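Protein adenylyltransferase (Bartonella henselae, PDB 2JK8) transfers AMP from ATP to tyrosine or threonine residues of host target proteins, a virulence activity of its Fic domain, contained in this N-terminal piece. Local coordinates at residues H17-P22 and T97-P102; Q74-T79 and N165-R170; F80-Y85 and P160-N165. All blocks are in the same frame, centred on the assembly; numbering follows the deposited sequence.

Contact 1: H17-P22 and T97-P102. With NI (nickel (II) ion), chain C.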
loop_
_atom_site.group_PDB
_atom_site.type_symbol
_atom_site.label_atom_id
_atom_site.label_comp_id
_atom_site.label_asym_id
_atom_site.label_seq_id
_atom_site.Cartn_x
_atom_site.Cartn_y
_atom_site.Cartn_z
ATOM N N HIS A 17 -9.659 -20.846 -14.492
ATOM C CA HIS A 17 -10.568 -20.241 -15.492
ATOM C C HIS A 17 -11.977 -20.044 -14.915
ATOM O O HIS A 17 -12.739 -19.190 -15.386
ATOM C CB HIS A 17 -10.532 -20.986 -16.871
ATOM C CG HIS A 17 -11.619 -22.017 -17.106
ATOM N ND1 HIS A 17 -12.905 -21.679 -17.487
ATOM C CD2 HIS A 17 -11.578 -23.380 -17.130
ATOM C CE1 HIS A 17 -13.621 -22.781 -17.674
ATOM N NE2 HIS A 17 -12.848 -23.832 -17.444
ATOM N N HIS A 18 -12.288 -20.789 -13.848
ATOM C CA HIS A 18 -13.600 -20.720 -13.200
ATOM C C HIS A 18 -13.802 -19.487 -12.301
ATOM O O HIS A 18 -14.886 -19.295 -11.733
ATOM C CB HIS A 18 -13.885 -22.025 -12.437
ATOM C CG HIS A 18 -14.026 -23.220 -13.332
ATOM N ND1 HIS A 18 -13.727 -24.503 -12.927
ATOM C CD2 HIS A 18 -14.427 -23.317 -14.623
ATOM C CE1 HIS A 18 -13.955 -25.339 -13.930
ATOM N NE2 HIS A 18 -14.374 -24.644 -14.971
ATOM N N TYR A 19 -12.767 -18.650 -12.199
ATOM C CA TYR A 19 -12.840 -17.385 -11.461
ATOM C C TYR A 19 -13.525 -16.288 -12.274
ATOM O O TYR A 19 -14.053 -15.330 -11.714
ATOM C CB TYR A 19 -11.434 -16.916 -11.085
ATOM C CG TYR A 19 -10.945 -17.345 -9.720
ATOM C CD1 TYR A 19 -11.556 -16.871 -8.563
ATOM C CD2 TYR A 19 -9.847 -18.172 -9.577
ATOM C CE1 TYR A 19 -11.104 -17.239 -7.308
ATOM C CE2 TYR A 19 -9.389 -18.539 -8.317
ATOM C CZ TYR A 19 -10.024 -18.070 -7.197
ATOM O OH TYR A 19 -9.573 -18.419 -5.953
ATOM N N VAL A 20 -13.516 -16.443 -13.594
ATOM C CA VAL A 20 -13.915 -15.388 -14.519
ATOM C C VAL A 20 -15.116 -15.836 -15.359
ATOM O O VAL A 20 -15.320 -17.033 -15.561
ATOM C CB VAL A 20 -12.724 -15.030 -15.429
ATOM C CG1 VAL A 20 -12.429 -16.176 -16.379
ATOM C CG2 VAL A 20 -13.005 -13.768 -16.206
ATOM N N TYR A 21 -15.925 -14.880 -15.815
ATOM C CA TYR A 21 -17.046 -15.182 -16.714
ATOM C C TYR A 21 -16.481 -15.697 -18.055
ATOM O O TYR A 21 -15.459 -15.175 -18.528
ATOM C CB TYR A 21 -17.930 -13.941 -16.965
ATOM C CG TYR A 21 -18.791 -13.512 -15.788
ATOM C CD1 TYR A 21 -19.848 -14.312 -15.348
ATOM C CD2 TYR A 21 -18.569 -12.303 -15.130
ATOM C CE1 TYR A 21 -20.649 -13.940 -14.261
ATOM C CE2 TYR A 21 -19.373 -11.915 -14.053
ATOM C CZ TYR A 21 -20.410 -12.746 -13.616
ATOM O OH TYR A 21 -21.196 -12.391 -12.536
ATOM N N PRO A 22 -17.123 -16.726 -18.659
ATOM C CA PRO A 22 -16.649 -17.279 -19.936
ATOM C C PRO A 22 -16.562 -16.244 -21.053
ATOM O O PRO A 22 -17.402 -15.346 -21.128
ATOM C CB PRO A 22 -17.713 -18.315 -20.290
ATOM C CG PRO A 22 -18.342 -18.674 -18.994
ATOM C CD PRO A 22 -18.321 -17.439 -18.174
ATOM N N THR A 97 -19.528 -24.154 -10.229
ATOM C CA THR A 97 -18.150 -24.309 -10.703
ATOM C C THR A 97 -17.178 -24.079 -9.554
ATOM O O THR A 97 -17.488 -23.334 -8.639
ATOM C CB THR A 97 -17.850 -23.338 -11.847
ATOM O OG1 THR A 97 -18.184 -22.011 -11.427
ATOM C CG2 THR A 97 -18.662 -23.707 -13.097
ATOM N N THR A 98 -16.022 -24.745 -9.589
ATOM C CA THR A 98 -15.046 -24.673 -8.503
ATOM C C THR A 98 -13.744 -24.112 -9.030
ATOM O O THR A 98 -13.234 -24.578 -10.063
ATOM C CB THR A 98 -14.766 -26.053 -7.904
ATOM O OG1 THR A 98 -15.956 -26.543 -7.278
ATOM C CG2 THR A 98 -13.621 -25.998 -6.862
ATOM N N ALA A 99 -13.211 -23.128 -8.297
ATOM C CA ALA A 99 -12.034 -22.343 -8.700
ATOM C C ALA A 99 -10.934 -22.348 -7.649
ATOM O O ALA A 99 -11.203 -22.433 -6.456
ATOM C CB ALA A 99 -12.449 -20.905 -8.983
ATOM N N ALA A 100 -9.691 -22.241 -8.106
ATOM C CA ALA A 100 -8.500 -22.133 -7.223
ATOM C C ALA A 100 -7.300 -21.720 -8.068
ATOM O O ALA A 100 -7.121 -22.202 -9.178
ATOM C CB ALA A 100 -8.210 -23.445 -6.522
ATOM N N MET A 101 -6.491 -20.805 -7.564
ATOM C CA MET A 101 -5.325 -20.341 -8.317
ATOM C C MET A 101 -4.080 -20.496 -7.473
ATOM O O MET A 101 -3.670 -19.557 -6.797
ATOM C CB MET A 101 -5.500 -18.882 -8.723
ATOM C CG MET A 101 -4.334 -18.324 -9.521
ATOM S SD MET A 101 -4.710 -16.717 -10.229
ATOM C CE MET A 101 -5.698 -17.232 -11.637
ATOM N N PRO A 102 -3.472 -21.685 -7.504
ATOM C CA PRO A 102 -2.286 -21.873 -6.688
ATOM C C PRO A 102 -1.077 -21.181 -7.290
ATOM O O PRO A 102 -0.199 -20.766 -6.550
ATOM C CB PRO A 102 -2.094 -23.389 -6.689
ATOM C CG PRO A 102 -3.287 -23.963 -7.396
ATOM C CD PRO A 102 -3.801 -22.894 -8.270
HETATM NI NI NI C . -14.041 -25.408 -16.818
HETATM O O HOH W 1 -15.460 -25.885 -17.929
#
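The CA atoms of H18 and A99 lie 5.0 Å apart where the 3-10 turn that runs through 17-19 meets the short strand 98-99. That strand pairs antiparallel with 91-92 to form the small hairpin of the Fic domain, the flap beside the nucleotide site. S15, a little earlier in the chain, shares a backbone hydrogen bond with T98, so the N-terminal loop is joined to the hairpin through main chain as well.

H18 is the polar link. Its CG stands anti to its own carbonyl carbon (chi1 -66°), which aims the ring at the strand, and ND1 donates to T98 O at 2.9 Å. The carbonyl lies almost in the imidazole plane, but the donor arrives well above the carbonyl plane, not along a lone pair. T97 CB covers part of one face of the ring, displaced toward its rim. The far nitrogen, H18 NE2, binds nickel at 2.0 Å, joined by H17 NE2 at 2.1 Å and a water.

Y19 makes the apolar half. A99 CB sits over the centre of its ring, 3.8 Å from the centroid and only 10° off the normal, a clean CH-pi contact. M101 N lies at the ring's edge, near its plane, and Y19 CE2 touches M101 CB at 3.9 Å. Beyond the two segments, the same ring takes a cation-pi contact from R162 and meets W82 edge-to-face.

With ND1 giving its hydrogen to the T98 carbonyl, NE2 keeps its lone pair for nickel; the hairpin therefore acts as a second shell that fixes the rotation of one metal ligand.

Contact 2: Q74-T79 and N165-R170. With ATP (adenosine-5'-triphosphate), chain E.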
loop_
_atom_site.group_PDB
_atom_site.type_symbol
_atom_site.label_atom_id
_atom_site.label_comp_id
_atom_site.label_asym_id
_atom_site.label_seq_id
_atom_site.Cartn_x
_atom_site.Cartn_y
_atom_site.Cartn_z
ATOM N N GLN A 74 -14.429 -8.229 4.857
ATOM C CA GLN A 74 -15.215 -7.021 5.096
ATOM C C GLN A 74 -15.190 -6.061 3.904
ATOM O O GLN A 74 -16.220 -5.457 3.579
ATOM C CB GLN A 74 -14.752 -6.313 6.362
ATOM C CG GLN A 74 -15.084 -7.080 7.617
ATOM C CD GLN A 74 -16.556 -7.070 7.920
ATOM O OE1 GLN A 74 -17.047 -6.160 8.585
ATOM N NE2 GLN A 74 -17.275 -8.096 7.452
ATOM N N LEU A 75 -14.034 -5.931 3.258
ATOM C CA LEU A 75 -13.887 -5.079 2.074
ATOM C C LEU A 75 -14.688 -5.566 0.875
ATOM O O LEU A 75 -15.367 -4.789 0.209
ATOM C CB LEU A 75 -12.418 -5.002 1.642
ATOM C CG LEU A 75 -11.465 -4.167 2.493
ATOM C CD1 LEU A 75 -10.050 -4.236 1.917
ATOM C CD2 LEU A 75 -11.974 -2.728 2.585
ATOM N N PHE A 76 -14.589 -6.856 0.590
ATOM C CA PHE A 76 -15.200 -7.420 -0.608
ATOM C C PHE A 76 -16.501 -8.206 -0.366
ATOM O O PHE A 76 -16.950 -8.893 -1.266
ATOM C CB PHE A 76 -14.157 -8.281 -1.319
ATOM C CG PHE A 76 -12.993 -7.500 -1.781
ATOM C CD1 PHE A 76 -13.067 -6.746 -2.935
ATOM C CD2 PHE A 76 -11.847 -7.457 -1.051
ATOM C CE1 PHE A 76 -12.012 -5.972 -3.350
ATOM C CE2 PHE A 76 -10.774 -6.678 -1.467
ATOM C CZ PHE A 76 -10.868 -5.937 -2.607
ATOM N N LYS A 77 -17.128 -8.086 0.811
ATOM C CA LYS A 77 -18.321 -8.891 1.110
ATOM C C LYS A 77 -19.425 -8.725 0.061
ATOM O O LYS A 77 -20.076 -9.697 -0.296
ATOM C CB LYS A 77 -18.870 -8.632 2.528
ATOM C CG LYS A 77 -19.480 -7.269 2.763
ATOM C CD LYS A 77 -19.706 -6.989 4.257
ATOM C CE LYS A 77 -20.989 -7.612 4.767
ATOM N NZ LYS A 77 -22.205 -6.930 4.208
ATOM N N ASN A 78 -19.593 -7.512 -0.461
ATOM C CA ASN A 78 -20.619 -7.204 -1.476
ATOM C C ASN A 78 -20.206 -7.382 -2.950
ATOM O O ASN A 78 -21.023 -7.143 -3.857
ATOM C CB ASN A 78 -21.087 -5.754 -1.305
ATOM C CG ASN A 78 -21.523 -5.449 0.102
ATOM O OD1 ASN A 78 -22.348 -6.153 0.675
ATOM N ND2 ASN A 78 -20.962 -4.399 0.672
ATOM N N THR A 79 -18.956 -7.768 -3.197
ATOM C CA THR A 79 -18.433 -7.871 -4.561
ATOM C C THR A 79 -18.169 -9.321 -4.965
ATOM O O THR A 79 -18.551 -9.737 -6.058
ATOM C CB THR A 79 -17.111 -7.092 -4.686
ATOM O OG1 THR A 79 -17.301 -5.740 -4.244
ATOM C CG2 THR A 79 -16.597 -7.107 -6.109
ATOM N N ASN A 165 -5.241 -7.660 -2.605
ATOM C CA ASN A 165 -4.110 -7.808 -1.699
ATOM C C ASN A 165 -3.619 -6.457 -1.139
ATOM O O ASN A 165 -3.384 -6.329 0.066
ATOM C CB ASN A 165 -2.947 -8.515 -2.402
ATOM C CG ASN A 165 -3.295 -9.912 -2.856
ATOM O OD1 ASN A 165 -3.405 -10.837 -2.049
ATOM N ND2 ASN A 165 -3.444 -10.081 -4.160
ATOM N N GLY A 166 -3.481 -5.460 -2.018
ATOM C CA GLY A 166 -2.890 -4.164 -1.679
ATOM C C GLY A 166 -3.600 -3.469 -0.549
ATOM O O GLY A 166 -2.988 -3.163 0.460
ATOM N N ARG A 167 -4.897 -3.251 -0.704
ATOM C CA ARG A 167 -5.645 -2.511 0.297
ATOM C C ARG A 167 -5.606 -3.250 1.617
ATOM O O ARG A 167 -5.427 -2.614 2.666
ATOM C CB ARG A 167 -7.117 -2.308 -0.081
ATOM C CG ARG A 167 -7.401 -1.684 -1.415
ATOM C CD ARG A 167 -8.586 -2.425 -2.072
ATOM N NE ARG A 167 -9.048 -1.805 -3.314
ATOM C CZ ARG A 167 -9.805 -0.706 -3.367
ATOM N NH1 ARG A 167 -10.205 -0.074 -2.255
ATOM N NH2 ARG A 167 -10.160 -0.214 -4.551
ATOM N N THR A 168 -5.793 -4.576 1.592
ATOM C CA THR A 168 -5.943 -5.298 2.862
ATOM C C THR A 168 -4.585 -5.384 3.578
ATOM O O THR A 168 -4.503 -5.238 4.787
ATOM C CB THR A 168 -6.630 -6.709 2.747
ATOM O OG1 THR A 168 -5.652 -7.738 2.873
ATOM C CG2 THR A 168 -7.419 -6.883 1.468
ATOM N N GLN A 169 -3.527 -5.604 2.824
ATOM C CA GLN A 169 -2.165 -5.562 3.346
ATOM C C GLN A 169 -1.842 -4.200 3.977
ATOM O O GLN A 169 -1.276 -4.117 5.065
ATOM C CB GLN A 169 -1.219 -5.801 2.177
ATOM C CG GLN A 169 0.137 -6.353 2.497
ATOM C CD GLN A 169 0.919 -6.561 1.219
ATOM O OE1 GLN A 169 1.892 -5.839 0.944
ATOM N NE2 GLN A 169 0.458 -7.508 0.385
ATOM N N ARG A 170 -2.198 -3.131 3.275
ATOM C CA ARG A 170 -1.972 -1.777 3.761
ATOM C C ARG A 170 -2.681 -1.514 5.081
ATOM O O ARG A 170 -2.096 -0.937 5.974
ATOM C CB ARG A 170 -2.380 -0.741 2.690
ATOM C CG ARG A 170 -1.333 -0.630 1.510
ATOM C CD ARG A 170 -1.940 -0.141 0.149
ATOM N NE ARG A 170 -2.098 1.315 0.112
ATOM C CZ ARG A 170 -1.413 2.169 -0.668
ATOM N NH1 ARG A 170 -0.494 1.749 -1.538
ATOM N NH2 ARG A 170 -1.655 3.479 -0.586
HETATM P PG ATP E . -5.435 -3.969 -4.637
HETATM O O1G ATP E . -4.489 -2.648 -4.674
HETATM O O2G ATP E . -6.207 -4.116 -5.940
HETATM O O3G ATP E . -6.208 -3.883 -3.333
HETATM P PB ATP E . -3.974 -6.352 -5.676
HETATM O O1B ATP E . -4.677 -7.615 -5.202
HETATM O O2B ATP E . -2.460 -6.427 -5.574
HETATM O O3B ATP E . -4.368 -5.215 -4.553
HETATM O O3A ATP E . -4.442 -5.852 -7.033
#
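L75 holds CG anti to its carbonyl carbon (chi1 -73°) and then runs straight on to CD1, while R167 starts the same way and bends at chi2 (138°); between them they close the gap from helix 65-76 to the start of helix 165-179. The latter carries the second half of the Fic motif, HPFREGNGRTQR here, whose N-terminal turn receives the phosphates. L75 CD1 lands on T168 CG2 at 3.8 Å and also touches R167 CB, so one methyl spans two neighbouring residues of the helix. F76 adds its ring: T168 CG2 lies at its edge, near the plane, and CZ comes within 4.2 Å of R167 CD. T47 of helix 36-54 packs on both F76 and R167.

The same helix start also binds the phosphates. N165 grips the beta-phosphate oxygen O1B twice, through N at 2.7 Å and through ND2 at 2.9 Å. G166, having no side chain, lets the gamma-phosphate come close, and its N donates to the bridging O3B at 2.7 Å. The R167 guanidinium turns an edge toward O3G, but the bond to that oxygen comes from the backbone: R167 N to O3G, 3.0 Å, at a nearly straight 167°.

Contact 3: F80-Y85 and P160-N165. With MG (magnesium ion), chain F; ATP (adenosine-5'-triphosphate), chain E.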
loop_
_atom_site.group_PDB
_atom_site.type_symbol
_atom_site.label_atom_id
_atom_site.label_comp_id
_atom_site.label_asym_id
_atom_site.label_seq_id
_atom_site.Cartn_x
_atom_site.Cartn_y
_atom_site.Cartn_z
ATOM N N PHE A 80 -17.502 -10.072 -4.079
ATOM C CA PHE A 80 -17.045 -11.431 -4.369
ATOM C C PHE A 80 -17.570 -12.454 -3.389
ATOM O O PHE A 80 -17.561 -12.221 -2.180
ATOM C CB PHE A 80 -15.535 -11.509 -4.276
ATOM C CG PHE A 80 -14.822 -10.644 -5.250
ATOM C CD1 PHE A 80 -13.914 -9.687 -4.814
ATOM C CD2 PHE A 80 -15.041 -10.780 -6.609
ATOM C CE1 PHE A 80 -13.242 -8.884 -5.733
ATOM C CE2 PHE A 80 -14.375 -9.976 -7.510
ATOM C CZ PHE A 80 -13.478 -9.041 -7.075
ATOM N N GLU A 81 -17.958 -13.614 -3.914
ATOM C CA GLU A 81 -18.418 -14.712 -3.075
ATOM C C GLU A 81 -17.290 -15.267 -2.223
ATOM O O GLU A 81 -17.527 -15.784 -1.133
ATOM C CB GLU A 81 -19.028 -15.829 -3.930
ATOM C CG GLU A 81 -20.316 -15.420 -4.661
ATOM C CD GLU A 81 -20.926 -16.554 -5.494
ATOM O OE1 GLU A 81 -20.676 -17.730 -5.148
ATOM O OE2 GLU A 81 -21.662 -16.279 -6.483
ATOM N N TRP A 82 -16.056 -15.147 -2.697
ATOM C CA TRP A 82 -14.918 -15.744 -1.986
ATOM C C TRP A 82 -14.201 -14.726 -1.115
ATOM O O TRP A 82 -13.030 -14.911 -0.786
ATOM C CB TRP A 82 -13.938 -16.380 -2.963
ATOM C CG TRP A 82 -13.716 -15.570 -4.206
ATOM C CD1 TRP A 82 -14.356 -15.724 -5.388
ATOM C CD2 TRP A 82 -12.791 -14.491 -4.390
ATOM N NE1 TRP A 82 -13.896 -14.819 -6.296
ATOM C CE2 TRP A 82 -12.930 -14.048 -5.712
ATOM C CE3 TRP A 82 -11.856 -13.855 -3.561
ATOM C CZ2 TRP A 82 -12.166 -12.998 -6.243
ATOM C CZ3 TRP A 82 -11.098 -12.800 -4.090
ATOM C CH2 TRP A 82 -11.257 -12.393 -5.419
ATOM N N ALA A 83 -14.915 -13.670 -0.719
ATOM C CA ALA A 83 -14.306 -12.569 0.006
ATOM C C ALA A 83 -13.259 -13.064 1.045
ATOM O O ALA A 83 -12.046 -12.831 0.887
ATOM C CB ALA A 83 -15.359 -11.665 0.639
ATOM N N GLY A 84 -13.649 -13.775 2.080
ATOM C CA GLY A 84 -12.618 -14.063 3.081
ATOM C C GLY A 84 -11.488 -15.025 2.699
ATOM O O GLY A 84 -10.617 -15.294 3.508
ATOM N N TYR A 85 -11.496 -15.548 1.476
ATOM C CA TYR A 85 -10.830 -16.824 1.172
ATOM C C TYR A 85 -9.456 -16.668 0.580
ATOM O O TYR A 85 -9.251 -15.846 -0.273
ATOM C CB TYR A 85 -11.656 -17.618 0.156
ATOM C CG TYR A 85 -12.891 -18.308 0.694
ATOM C CD1 TYR A 85 -12.992 -19.695 0.659
ATOM C CD2 TYR A 85 -13.965 -17.582 1.226
ATOM C CE1 TYR A 85 -14.119 -20.345 1.145
ATOM C CE2 TYR A 85 -15.089 -18.235 1.722
ATOM C CZ TYR A 85 -15.154 -19.618 1.666
ATOM O OH TYR A 85 -16.234 -20.322 2.122
ATOM N N PRO A 160 -1.625 -13.556 -1.215
ATOM C CA PRO A 160 -2.447 -14.628 -0.644
ATOM C C PRO A 160 -3.858 -14.717 -1.188
ATOM O O PRO A 160 -4.449 -15.791 -1.148
ATOM C CB PRO A 160 -2.509 -14.256 0.837
ATOM C CG PRO A 160 -2.386 -12.740 0.840
ATOM C CD PRO A 160 -1.379 -12.477 -0.234
ATOM N N PHE A 161 -4.406 -13.592 -1.642
ATOM C CA PHE A 161 -5.733 -13.557 -2.217
ATOM C C PHE A 161 -5.621 -13.375 -3.725
ATOM O O PHE A 161 -4.688 -12.742 -4.227
ATOM C CB PHE A 161 -6.533 -12.375 -1.673
ATOM C CG PHE A 161 -6.642 -12.337 -0.197
ATOM C CD1 PHE A 161 -7.497 -13.183 0.453
ATOM C CD2 PHE A 161 -5.924 -11.423 0.538
ATOM C CE1 PHE A 161 -7.618 -13.162 1.827
ATOM C CE2 PHE A 161 -6.048 -11.379 1.910
ATOM C CZ PHE A 161 -6.905 -12.258 2.560
ATOM N N ARG A 162 -6.621 -13.896 -4.429
ATOM C CA ARG A 162 -6.770 -13.727 -5.875
ATOM C C ARG A 162 -6.762 -12.250 -6.299
ATOM O O ARG A 162 -6.220 -11.908 -7.355
ATOM C CB ARG A 162 -8.074 -14.384 -6.307
ATOM C CG ARG A 162 -8.464 -14.182 -7.735
ATOM C CD ARG A 162 -7.514 -14.881 -8.650
ATOM N NE ARG A 162 -7.881 -14.721 -10.060
ATOM C CZ ARG A 162 -7.742 -13.597 -10.760
ATOM N NH1 ARG A 162 -7.265 -12.496 -10.200
ATOM N NH2 ARG A 162 -8.087 -13.566 -12.031
ATOM N N GLU A 163 -7.362 -11.386 -5.482
ATOM C CA GLU A 163 -7.400 -9.945 -5.757
ATOM C C GLU A 163 -7.656 -9.198 -4.439
ATOM O O GLU A 163 -8.181 -9.768 -3.466
ATOM C CB GLU A 163 -8.471 -9.641 -6.826
ATOM C CG GLU A 163 -8.619 -8.171 -7.298
ATOM C CD GLU A 163 -7.460 -7.659 -8.184
ATOM O OE1 GLU A 163 -7.269 -8.180 -9.321
ATOM O OE2 GLU A 163 -6.759 -6.704 -7.745
ATOM N N GLY A 164 -7.244 -7.936 -4.392
ATOM C CA GLY A 164 -7.496 -7.079 -3.229
ATOM C C GLY A 164 -6.400 -7.167 -2.194
ATOM O O GLY A 164 -6.598 -6.787 -1.048
ATOM N N ASN A 165 -5.241 -7.660 -2.605
ATOM C CA ASN A 165 -4.110 -7.808 -1.699
ATOM C C ASN A 165 -3.619 -6.457 -1.139
ATOM O O ASN A 165 -3.384 -6.329 0.066
ATOM C CB ASN A 165 -2.947 -8.515 -2.402
ATOM C CG ASN A 165 -3.295 -9.912 -2.856
ATOM O OD1 ASN A 165 -3.405 -10.837 -2.049
ATOM N ND2 ASN A 165 -3.444 -10.081 -4.160
HETATM MG MG MG F . -5.989 -4.687 -8.032
HETATM P PG ATP E . -5.435 -3.969 -4.637
HETATM O O1G ATP E . -4.489 -2.648 -4.674
HETATM O O2G ATP E . -6.207 -4.116 -5.940
HETATM O O3G ATP E . -6.208 -3.883 -3.333
HETATM P PB ATP E . -3.974 -6.352 -5.676
HETATM O O1B ATP E . -4.677 -7.615 -5.202
HETATM O O2B ATP E . -2.460 -6.427 -5.574
HETATM O O3B ATP E . -4.368 -5.215 -4.553
HETATM O O3A ATP E . -4.442 -5.852 -7.033
#
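This is a loop-to-loop packing contact without a direct hydrogen bond: W82 and Y85, in the turns that follow helix 65-76, lie against F161, R162 and E163 in the Fic-motif loop leading into helix 165-179. W82 touches with the far corner of its indole. Its CH2 is 3.9 Å from R162 CB, an off-centre CH-pi approach, and reaches the backbone at E163 N as well. F80 CB lies over the centre of one face of the indole, holding it from within its own turn. Farther along, F161 offers a ring edge: CD1 is 3.3 Å from Y85 O, which lies in the ring plane.

The motif loop is shaped by the N165 side chain. OD1 accepts from F161 N at 3.0 Å, in the carbonyl plane and on a lone pair, and ND2 returns a bond to F161 O at 2.9 Å. E163 first packs its CB near W82; with CG anti to the backbone N (chi1 -177°) and a bend at chi2, its carboxylate leads away to the magnesium ion, bound by OE2 at 2.2 Å together with ATP O2G and O3A. G164, at the N-cap position, gives a weak bond from N to O1B.

H72 of helix 65-76 ties both loops, hydrogen-bonding A83 O through ND1 and E163 O through NE2 and stacking on F161. Two carbonyl acceptors on one imidazole would favour its protonated form, so a probable positive charge fastens the backbone of the residue whose carboxylate holds the metal.

Overall arrangement
Contacts 2 and 3 meet at one nucleotide site: their centres are 7 Å apart, they share N165, and both touch the modelled pyrophosphate part of the ATP. F76 CZ packs on G164 CA at 3.6 Å and its ring also meets R167 and T168, so the end of helix 65-76 bears on motif loop and helix start; T168 OG1 approaches F161 CE2. Contact 1 lies 12 Å from contact 3 between centres and 19 Å from contact 2. It joins contact 3 where M101 CE meets R162 NE at 3.7 Å and Y19 CE1 meets W82 NE1 at 3.8 Å. M101's side chain remains about 10 Å from that pyrophosphate, and A99 packs by F93, probably ATP-binding.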